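Local structure of odorant binding protein 4 (6JPM) at residues Glu80-Lys83 with Lys84-Glu88; Cys107-Leu110 with Ser111-Met115; Ala8-Ala11 with Asn12-Lys16. The protein probably binds small odorant molecules, as a secreted member of the PBP/GOBP family of insect odorant-binding proteins. All coordinates share one frame; numbering follows the deposited sequence.

Contact 1 of 3, residues Glu80-Lys83 with Lys84-Glu88; sequences ESTK and KSIEE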
ATOM      1  N   GLU A  80     -15.792  -2.293  -1.711  1.00 51.46           N
ATOM      2  CA  GLU A  80     -16.386  -0.958  -1.556  1.00 51.37           C
ATOM      3  C   GLU A  80     -15.419  -0.010  -0.858  1.00 52.16           C
ATOM      4  O   GLU A  80     -15.323   1.129  -1.291  1.00 51.19           O
ATOM      5  CB  GLU A  80     -17.694  -1.085  -0.790  1.00 59.14           C
ATOM      6  CG  GLU A  80     -18.526   0.159  -0.865  1.00 70.12           C
ATOM      7  CD  GLU A  80     -20.021  -0.084  -0.765  1.00 82.48           C
ATOM      8  OE1 GLU A  80     -20.770   0.889  -0.938  1.00 86.30           O
ATOM      9  OE2 GLU A  80     -20.421  -1.239  -0.525  1.00 85.09           O
ATOM     10  N   SER A  81     -14.758  -0.475   0.195  1.00 45.56           N
ATOM     11  CA  SER A  81     -13.834   0.388   0.959  1.00 44.69           C
ATOM     12  C   SER A  81     -12.650   0.792   0.091  1.00 37.90           C
ATOM     13  O   SER A  81     -12.242   1.897   0.215  1.00 43.61           O
ATOM     14  CB  SER A  81     -13.389  -0.229   2.247  1.00 40.65           C
ATOM     15  OG  SER A  81     -12.929  -1.530   2.038  1.00 38.15           O
ATOM     16  N   THR A  82     -12.192  -0.082  -0.781  1.00 33.95           N
ATOM     17  CA  THR A  82     -11.039   0.247  -1.640  1.00 40.63           C
ATOM     18  C   THR A  82     -11.420   1.319  -2.656  1.00 41.33           C
ATOM     19  O   THR A  82     -10.679   2.256  -2.803  1.00 40.35           O
ATOM     20  CB  THR A  82     -10.446  -1.010  -2.266  1.00 45.39           C
ATOM     21  OG1 THR A  82      -9.849  -1.665  -1.162  1.00 45.59           O
ATOM     22  CG2 THR A  82      -9.379  -0.697  -3.279  1.00 42.21           C
ATOM     23  N   LYS A  83     -12.568   1.161  -3.295  1.00 45.71           N
ATOM     24  CA  LYS A  83     -13.050   2.130  -4.304  1.00 44.21           C
ATOM     25  C   LYS A  83     -13.110   3.512  -3.667  1.00 43.41           C
ATOM     26  O   LYS A  83     -12.562   4.414  -4.227  1.00 43.41           O
ATOM     27  CB  LYS A  83     -14.406   1.685  -4.858  1.00 54.38           C
ATOM     28  CG  LYS A  83     -14.430   0.334  -5.567  1.00 63.23           C
ATOM     29  CD  LYS A  83     -15.490   0.199  -6.654  1.00 70.61           C
ATOM     30  CE  LYS A  83     -16.119  -1.175  -6.765  1.00 74.58           C
ATOM     31  NZ  LYS A  83     -17.434  -1.265  -6.077  1.00 74.88           N
ATOM     32  N   LYS A  84     -13.717   3.626  -2.500  1.00 41.19           N
ATOM     33  CA  LYS A  84     -13.841   4.925  -1.817  1.00 39.83           C
ATOM     34  C   LYS A  84     -12.461   5.480  -1.470  1.00 39.11           C
ATOM     35  O   LYS A  84     -12.270   6.662  -1.590  1.00 34.74           O
ATOM     36  CB  LYS A  84     -14.627   4.771  -0.520  1.00 45.40           C
ATOM     37  CG  LYS A  84     -16.132   4.628  -0.658  1.00 49.47           C
ATOM     38  CD  LYS A  84     -16.893   5.487   0.297  1.00 48.46           C
ATOM     39  CE  LYS A  84     -18.380   5.472   0.046  1.00 58.60           C
ATOM     40  NZ  LYS A  84     -19.134   5.068   1.250  1.00 62.07           N
ATOM     41  N   SER A  85     -11.558   4.628  -0.998  1.00 38.40           N
ATOM     42  CA  SER A  85     -10.239   5.117  -0.614  1.00 36.27           C
ATOM     43  C   SER A  85      -9.429   5.574  -1.827  1.00 35.86           C
ATOM     44  O   SER A  85      -8.750   6.608  -1.765  1.00 31.38           O
ATOM     45  CB  SER A  85      -9.502   4.034   0.174  1.00 33.64           C
ATOM     46  OG  SER A  85     -10.130   3.849   1.432  1.00 34.55           O
ATOM     47  N   ILE A  86      -9.475   4.819  -2.932  1.00 39.30           N
ATOM     48  CA  ILE A  86      -8.742   5.231  -4.131  1.00 40.33           C
ATOM     49  C   ILE A  86      -9.304   6.537  -4.681  1.00 40.49           C
ATOM     50  O   ILE A  86      -8.545   7.442  -5.049  1.00 40.52           O
ATOM     51  CB  ILE A  86      -8.754   4.123  -5.200  1.00 42.01           C
ATOM     52  CG1 ILE A  86      -7.505   3.252  -5.097  1.00 42.49           C
ATOM     53  CG2 ILE A  86      -8.817   4.721  -6.597  1.00 50.48           C
ATOM     54  CD1 ILE A  86      -7.665   2.095  -4.186  1.00 44.90           C
ATOM     55  N   GLU A  87     -10.633   6.664  -4.735  1.00 43.27           N
ATOM     56  CA  GLU A  87     -11.240   7.918  -5.169  1.00 41.18           C
ATOM     57  C   GLU A  87     -10.753   9.078  -4.313  1.00 37.79           C
ATOM     58  O   GLU A  87     -10.412  10.144  -4.829  1.00 42.16           O
ATOM     59  CB  GLU A  87     -12.768   7.823  -5.113  1.00 50.15           C
ATOM     60  CG  GLU A  87     -13.399   6.955  -6.196  1.00 65.18           C
ATOM     61  CD  GLU A  87     -14.916   6.837  -6.057  1.00 75.16           C
ATOM     62  OE1 GLU A  87     -15.474   7.320  -5.046  1.00 75.25           O
ATOM     63  OE2 GLU A  87     -15.551   6.254  -6.963  1.00 77.15           O
ATOM     64  N   GLU A  88     -10.691   8.879  -3.002  1.00 37.03           N
ATOM     65  CA  GLU A  88     -10.269   9.956  -2.121  1.00 36.79           C
ATOM     66  C   GLU A  88      -8.774  10.225  -2.237  1.00 33.40           C
ATOM     67  O   GLU A  88      -8.338  11.367  -2.059  1.00 30.43           O
ATOM     68  CB  GLU A  88     -10.644   9.613  -0.682  1.00 43.15           C
ATOM     69  CG  GLU A  88      -9.952  10.462   0.365  1.00 47.94           C
ATOM     70  CD  GLU A  88     -10.465  10.186   1.757  1.00 54.49           C
ATOM     71  OE1 GLU A  88      -9.885  10.721   2.717  1.00 54.16           O
ATOM     72  OE2 GLU A  88     -11.449   9.432   1.884  1.00 58.46           O
TER
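Ile86 N donates to Thr82 O over 2.8 Å, the shortest of four successive backbone hydrogen bonds that join residues 80-83 to 84-88. Glu87 N to Lys83 O follows at 3.0 Å, then Ser85 N to Ser81 O and Lys84 N to Glu80 O. Among the side chains, Ser85 OG sits 3.1 Å from Ser81 O, but its strongest partner is the hydroxyl of Ser111 on helix 99-111. Ser81 OG turns back to Tyr78 O, one turn earlier. Glu80 and Lys84 have opposite charges on the same flank, yet Glu80 OE1 and Lys84 NZ stay 5.0 Å apart, too far for direct contact.

The packing centres on Thr82 and Ile86, which lie side by side and point the same way. With Thr82 CG2 anti to the backbone N, the methyl is put alongside Ile86 CD1 at 3.4 Å, tighter than usual van der Waals contact. Beyond this pair, Ile86 packs on Met64 and Val67 of helix 64-70, while Thr82 touches Phe117. The charged residues lie on the outer surface. This is the i to i+4 pattern of an amphipathic alpha-helix, here helix 76-89 of the mainly helical PBP/GOBP fold.

Contact 2 of 3, residues Cys107-Leu110 with Ser111-Met115; sequences CLYL and SNPEM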
ATOM      1  N   CYS A 107      -2.456   8.157   2.972  1.00 25.22           N
ATOM      2  CA  CYS A 107      -3.814   8.580   2.650  1.00 22.01           C
ATOM      3  C   CYS A 107      -4.769   7.397   2.708  1.00 28.60           C
ATOM      4  O   CYS A 107      -5.866   7.494   3.276  1.00 27.97           O
ATOM      5  CB  CYS A 107      -3.844   9.236   1.264  1.00 21.32           C
ATOM      6  SG  CYS A 107      -5.494   9.864   0.790  1.00 34.05           S
ATOM      7  N   LEU A 108      -4.367   6.270   2.115  1.00 22.14           N
ATOM      8  CA  LEU A 108      -5.236   5.101   2.091  1.00 22.62           C
ATOM      9  C   LEU A 108      -5.592   4.667   3.502  1.00 23.93           C
ATOM     10  O   LEU A 108      -6.754   4.358   3.793  1.00 25.26           O
ATOM     11  CB  LEU A 108      -4.568   3.947   1.355  1.00 24.02           C
ATOM     12  CG  LEU A 108      -4.505   4.045  -0.162  1.00 30.98           C
ATOM     13  CD1 LEU A 108      -3.857   2.784  -0.682  1.00 27.14           C
ATOM     14  CD2 LEU A 108      -5.899   4.240  -0.757  1.00 27.81           C
ATOM     15  N   TYR A 109      -4.591   4.632   4.391  1.00 26.04           N
ATOM     16  CA  TYR A 109      -4.832   4.245   5.777  1.00 27.96           C
ATOM     17  C   TYR A 109      -5.818   5.199   6.441  1.00 26.60           C
ATOM     18  O   TYR A 109      -6.817   4.769   7.025  1.00 28.46           O
ATOM     19  CB  TYR A 109      -3.514   4.199   6.557  1.00 22.99           C
ATOM     20  CG  TYR A 109      -3.733   3.785   7.997  1.00 27.34           C
ATOM     21  CD1 TYR A 109      -4.117   4.725   8.952  1.00 32.99           C
ATOM     22  CD2 TYR A 109      -3.604   2.456   8.396  1.00 26.93           C
ATOM     23  CE1 TYR A 109      -4.363   4.366  10.259  1.00 33.47           C
ATOM     24  CE2 TYR A 109      -3.848   2.083   9.721  1.00 26.58           C
ATOM     25  CZ  TYR A 109      -4.223   3.053  10.648  1.00 34.45           C
ATOM     26  OH  TYR A 109      -4.468   2.742  11.965  1.00 36.14           O
ATOM     27  N   LEU A 110      -5.558   6.505   6.344  1.00 29.36           N
ATOM     28  CA  LEU A 110      -6.410   7.486   7.009  1.00 32.87           C
ATOM     29  C   LEU A 110      -7.825   7.534   6.445  1.00 32.22           C
ATOM     30  O   LEU A 110      -8.744   7.950   7.158  1.00 34.36           O
ATOM     31  CB  LEU A 110      -5.776   8.872   6.928  1.00 29.58           C
ATOM     32  CG  LEU A 110      -4.487   8.995   7.733  1.00 36.56           C
ATOM     33  CD1 LEU A 110      -3.881  10.383   7.549  1.00 37.08           C
ATOM     34  CD2 LEU A 110      -4.775   8.692   9.195  1.00 35.37           C
ATOM     35  N   SER A 111      -8.011   7.134   5.203  1.00 33.05           N
ATOM     36  CA  SER A 111      -9.377   7.163   4.637  1.00 36.50           C
ATOM     37  C   SER A 111     -10.245   6.076   5.265  1.00 40.40           C
ATOM     38  O   SER A 111     -11.433   6.252   5.298  1.00 44.47           O
ATOM     39  CB  SER A 111      -9.365   7.066   3.164  1.00 40.70           C
ATOM     40  OG  SER A 111      -9.365   5.731   2.760  1.00 51.23           O
ATOM     41  N   ASN A 112      -9.636   5.017   5.778  1.00 41.80           N
ATOM     42  CA  ASN A 112     -10.380   3.859   6.332  1.00 44.53           C
ATOM     43  C   ASN A 112      -9.410   2.968   7.101  1.00 37.28           C
ATOM     44  O   ASN A 112      -9.038   1.973   6.593  1.00 36.08           O
ATOM     45  CB  ASN A 112     -11.079   3.064   5.228  1.00 45.60           C
ATOM     46  CG  ASN A 112     -12.255   2.264   5.740  1.00 52.62           C
ATOM     47  OD1 ASN A 112     -12.413   2.091   6.927  1.00 54.92           O
ATOM     48  ND2 ASN A 112     -13.070   1.752   4.851  1.00 50.90           N
ATOM     49  N   PRO A 113      -9.005   3.320   8.318  1.00 34.97           N
ATOM     50  CA  PRO A 113      -8.050   2.532   9.048  1.00 30.11           C
ATOM     51  C   PRO A 113      -8.413   1.054   9.193  1.00 30.71           C
ATOM     52  O   PRO A 113      -7.573   0.258   9.011  1.00 28.49           O
ATOM     53  CB  PRO A 113      -7.969   3.232  10.394  1.00 34.34           C
ATOM     54  CG  PRO A 113      -8.359   4.622  10.090  1.00 38.97           C
ATOM     55  CD  PRO A 113      -9.392   4.525   8.998  1.00 34.65           C
ATOM     56  N   GLU A 114      -9.688   0.763   9.396  1.00 33.60           N
ATOM     57  CA  GLU A 114     -10.118  -0.630   9.623  1.00 38.91           C
ATOM     58  C   GLU A 114      -9.966  -1.484   8.368  1.00 36.98           C
ATOM     59  O   GLU A 114      -9.727  -2.627   8.521  1.00 35.61           O
ATOM     60  CB  GLU A 114     -11.562  -0.640  10.115  1.00 47.41           C
ATOM     61  CG  GLU A 114     -12.073  -2.005  10.524  1.00 61.45           C
ATOM     62  CD  GLU A 114     -11.425  -2.642  11.746  1.00 70.78           C
ATOM     63  OE1 GLU A 114     -11.666  -3.830  11.972  1.00 73.73           O
ATOM     64  OE2 GLU A 114     -10.697  -1.960  12.462  1.00 70.12           O
ATOM     65  N   MET A 115     -10.120  -0.914   7.186  1.00 32.87           N
ATOM     66  CA  MET A 115     -10.097  -1.708   5.940  1.00 35.43           C
ATOM     67  C   MET A 115      -8.740  -1.632   5.223  1.00 38.40           C
ATOM     68  O   MET A 115      -8.621  -2.088   4.142  1.00 40.59           O
ATOM     69  CB  MET A 115     -11.228  -1.263   5.008  1.00 37.99           C
ATOM     70  CG  MET A 115     -12.582  -1.233   5.678  1.00 40.49           C
ATOM     71  SD  MET A 115     -13.010  -2.793   6.395  1.00 46.05           S
ATOM     72  CE  MET A 115     -13.047  -3.820   4.945  1.00 47.63           C
TER
HETATM   73  O   HOH W   1      -7.886   1.883   4.158  1.00 31.90           O
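Tyr109 meets Pro113 because its CG stands anti to the backbone N (chi1 -179°), swinging the ring along the helix end to where the proline comes round. Ser111 has chi1 of 87°, with OG between its own backbone N and carbonyl carbon, and that turns the hydroxyl back to Leu108 O, to which it donates over 3.1 Å; its other partner is Ser85.

Pro113 CB lies over one face of the Tyr109 ring, 4.1 Å from the ring centroid, in a CH-pi contact; the two side chains cross at about a right angle. Pro113 CB sits nearest the CE1-CZ bond of Tyr109, 3.8 Å from each of these two carbons. Putting an alanine in place of Tyr109 would probably leave Pro113 CB without its aromatic face and deprive Tyr116 of its edge-to-face partner.

Backbone bonds finish the helix. Ser111 N still reaches Cys107 O at 2.9 Å, but Asn112 N drops back to Tyr109 O at 3.1 Å, approaching from well above the carbonyl plane. Pro113 N, 2.9 Å from Tyr109 O, has no hydrogen to give and adds no further bond there. A water donates to both Leu108 O and Asn112 O, each at 2.7 Å, joining the last turn to the departing chain.

Cys107 is fastened to Cys89 by a disulfide. The chemistry implies a helix whose regular bonding gives way at Asn112: a hydroxyl, a water and a weak bond from Ser111 N serve Leu108 O, while the proline can donate nothing to Tyr109 O and packs on the ring instead.

Contact 3 of 3, residues Ala8-Ala11 with Asn12-Lys16; sequences ASTA and NLMRK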
ATOM      1  N   ALA A   8      -3.607 -12.307   2.640  1.00 40.53           N
ATOM      2  CA  ALA A   8      -2.641 -12.221   3.729  1.00 39.55           C
ATOM      3  C   ALA A   8      -1.362 -12.966   3.382  1.00 38.90           C
ATOM      4  O   ALA A   8      -0.266 -12.525   3.734  1.00 40.93           O
ATOM      5  CB  ALA A   8      -3.247 -12.762   5.024  1.00 38.55           C
ATOM      6  N   SER A   9      -1.482 -14.088   2.671  1.00 39.28           N
ATOM      7  CA  SER A   9      -0.300 -14.859   2.294  1.00 36.79           C
ATOM      8  C   SER A   9       0.536 -14.110   1.264  1.00 35.12           C
ATOM      9  O   SER A   9       1.762 -14.031   1.381  1.00 34.32           O
ATOM     10  CB  SER A   9      -0.716 -16.235   1.762  1.00 43.35           C
ATOM     11  OG  SER A   9       0.352 -16.869   1.069  1.00 47.34           O
ATOM     12  N   THR A  10      -0.108 -13.552   0.240  1.00 34.53           N
ATOM     13  CA  THR A  10       0.637 -12.765  -0.735  1.00 31.79           C
ATOM     14  C   THR A  10       1.232 -11.512  -0.092  1.00 33.86           C
ATOM     15  O   THR A  10       2.356 -11.113  -0.414  1.00 32.27           O
ATOM     16  CB  THR A  10      -0.272 -12.409  -1.912  1.00 33.42           C
ATOM     17  OG1 THR A  10      -0.572 -13.602  -2.645  1.00 40.57           O
ATOM     18  CG2 THR A  10       0.406 -11.445  -2.830  1.00 27.10           C
ATOM     19  N   ALA A  11       0.505 -10.897   0.844  1.00 33.03           N
ATOM     20  CA  ALA A  11       1.047  -9.743   1.561  1.00 30.94           C
ATOM     21  C   ALA A  11       2.305 -10.114   2.336  1.00 34.24           C
ATOM     22  O   ALA A  11       3.297  -9.373   2.330  1.00 30.29           O
ATOM     23  CB  ALA A  11      -0.013  -9.175   2.503  1.00 30.70           C
ATOM     24  N   ASN A  12       2.288 -11.270   3.002  1.00 31.44           N
ATOM     25  CA  ASN A  12       3.456 -11.706   3.763  1.00 29.54           C
ATOM     26  C   ASN A  12       4.653 -11.961   2.850  1.00 28.54           C
ATOM     27  O   ASN A  12       5.798 -11.637   3.194  1.00 29.61           O
ATOM     28  CB  ASN A  12       3.105 -12.954   4.572  1.00 33.83           C
ATOM     29  CG  ASN A  12       4.144 -13.275   5.604  1.00 42.27           C
ATOM     30  OD1 ASN A  12       5.038 -14.077   5.366  1.00 42.49           O
ATOM     31  ND2 ASN A  12       4.048 -12.631   6.759  1.00 52.59           N
ATOM     32  N   LEU A  13       4.405 -12.510   1.667  1.00 25.63           N
ATOM     33  CA  LEU A  13       5.496 -12.764   0.736  1.00 24.43           C
ATOM     34  C   LEU A  13       6.079 -11.461   0.187  1.00 30.35           C
ATOM     35  O   LEU A  13       7.293 -11.358  -0.031  1.00 27.89           O
ATOM     36  CB  LEU A  13       4.976 -13.661  -0.383  1.00 29.50           C
ATOM     37  CG  LEU A  13       5.942 -14.156  -1.449  1.00 40.63           C
ATOM     38  CD1 LEU A  13       7.143 -14.823  -0.790  1.00 41.34           C
ATOM     39  CD2 LEU A  13       5.180 -15.138  -2.324  1.00 38.18           C
ATOM     40  N   MET A  14       5.229 -10.460  -0.065  1.00 27.10           N
ATOM     41  CA  MET A  14       5.741  -9.162  -0.497  1.00 23.50           C
ATOM     42  C   MET A  14       6.580  -8.517   0.595  1.00 17.61           C
ATOM     43  O   MET A  14       7.609  -7.890   0.316  1.00 21.57           O
ATOM     44  CB  MET A  14       4.582  -8.242  -0.884  1.00 21.22           C
ATOM     45  CG  MET A  14       3.839  -8.687  -2.123  1.00 28.20           C
ATOM     46  SD  MET A  14       2.652  -7.443  -2.684  1.00 31.40           S
ATOM     47  CE  MET A  14       2.135  -8.177  -4.230  1.00 36.07           C
ATOM     48  N   ARG A  15       6.149  -8.640   1.847  1.00 20.14           N
ATOM     49  CA  ARG A  15       6.933  -8.068   2.933  1.00 20.82           C
ATOM     50  C   ARG A  15       8.298  -8.733   3.021  1.00 23.16           C
ATOM     51  O   ARG A  15       9.315  -8.048   3.164  1.00 23.59           O
ATOM     52  CB  ARG A  15       6.186  -8.188   4.257  1.00 25.09           C
ATOM     53  CG  ARG A  15       6.924  -7.505   5.403  1.00 25.23           C
ATOM     54  CD  ARG A  15       6.726  -8.252   6.644  1.00 34.70           C
ATOM     55  NE  ARG A  15       7.654  -7.873   7.698  1.00 35.78           N
ATOM     56  CZ  ARG A  15       7.254  -7.339   8.839  1.00 32.66           C
ATOM     57  NH1 ARG A  15       5.967  -7.125   9.023  1.00 22.64           N
ATOM     58  NH2 ARG A  15       8.126  -7.026   9.793  1.00 29.52           N
ATOM     59  N   LYS A  16       8.333 -10.065   2.924  1.00 22.53           N
ATOM     60  CA  LYS A  16       9.584 -10.817   2.987  1.00 24.76           C
ATOM     61  C   LYS A  16      10.560 -10.375   1.911  1.00 23.69           C
ATOM     62  O   LYS A  16      11.771 -10.392   2.125  1.00 31.10           O
ATOM     63  CB  LYS A  16       9.309 -12.316   2.828  1.00 31.58           C
ATOM     64  CG  LYS A  16       8.716 -12.999   4.030  1.00 36.85           C
ATOM     65  CD  LYS A  16       8.519 -14.475   3.703  1.00 45.46           C
ATOM     66  CE  LYS A  16       7.988 -15.272   4.873  1.00 50.04           C
ATOM     67  NZ  LYS A  16       7.550 -16.624   4.405  1.00 54.88           N
TER
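Thr10 and Met14 lie side by side one helical turn apart and point the same way. Their ends meet at Thr10 CG2 and Met14 CE, 4.0 Å apart, an ordinary van der Waals contact between methyls. Thr10 presents the methyl because CG2 is anti to its backbone N, which leaves OG1 beside that N and able to bond to Gln6 O in the preceding turn. Met14 starts with CG beside its own backbone N (chi1 -67°), and the extended chain beyond carries the thioether back along the helix to the threonine. On the way its CG passes 3.3 Å from Thr10 O, the carbonyl that also accepts Met14 N at 3.0 Å.

Asn12, Leu13 and Arg15 join the preceding turn in the same manner, with Asn12 N bonding to Ala8 O at 2.9 Å, Leu13 N to Ser9 O and Arg15 N to Ala11 O. This is the regular i to i+4 bonding of helix 4-22, the first helix of the PBP/GOBP fold. Its inward side is marked by Met14, which packs on Ile50 and Thr53 of helix 41-53, and by Ala11, whose small side chain touches Pro119 at the C-terminus.

Arg15 sets off differently from Met14. Its CB rests 3.7 Å from Ala11 O, but the chain leads away from residues 8-11. The guanidinium uses NH2 for a salt bridge to Asp26 and NE for a hydrogen bond to Gln19 OE1, while the side chain also touches Tyr46 of helix 41-53.

How the contacts relate
Along the chain contact 3 comes first, on helix 4-22, followed by contact 1 on helix 76-89 and contact 2 at the end of helix 99-111. Contacts 1 and 2 are neighbours, their centres 9 Å apart, and they touch directly: Ser85 OG and Ser111 OG form a probable hydrogen bond, though the modelled distance of 2.4 Å is doubtfully short, while Ser81 packs on Asn112 and Met115. The Cys89-Cys107 disulfide ties the same two helices. Contact 3 lies across the chain's centre from contact 1, with centres about 22 Å apart, and about 19 Å from contact 2, centre to centre, touching neither. Such spacing is consistent with the family's compact helical fold.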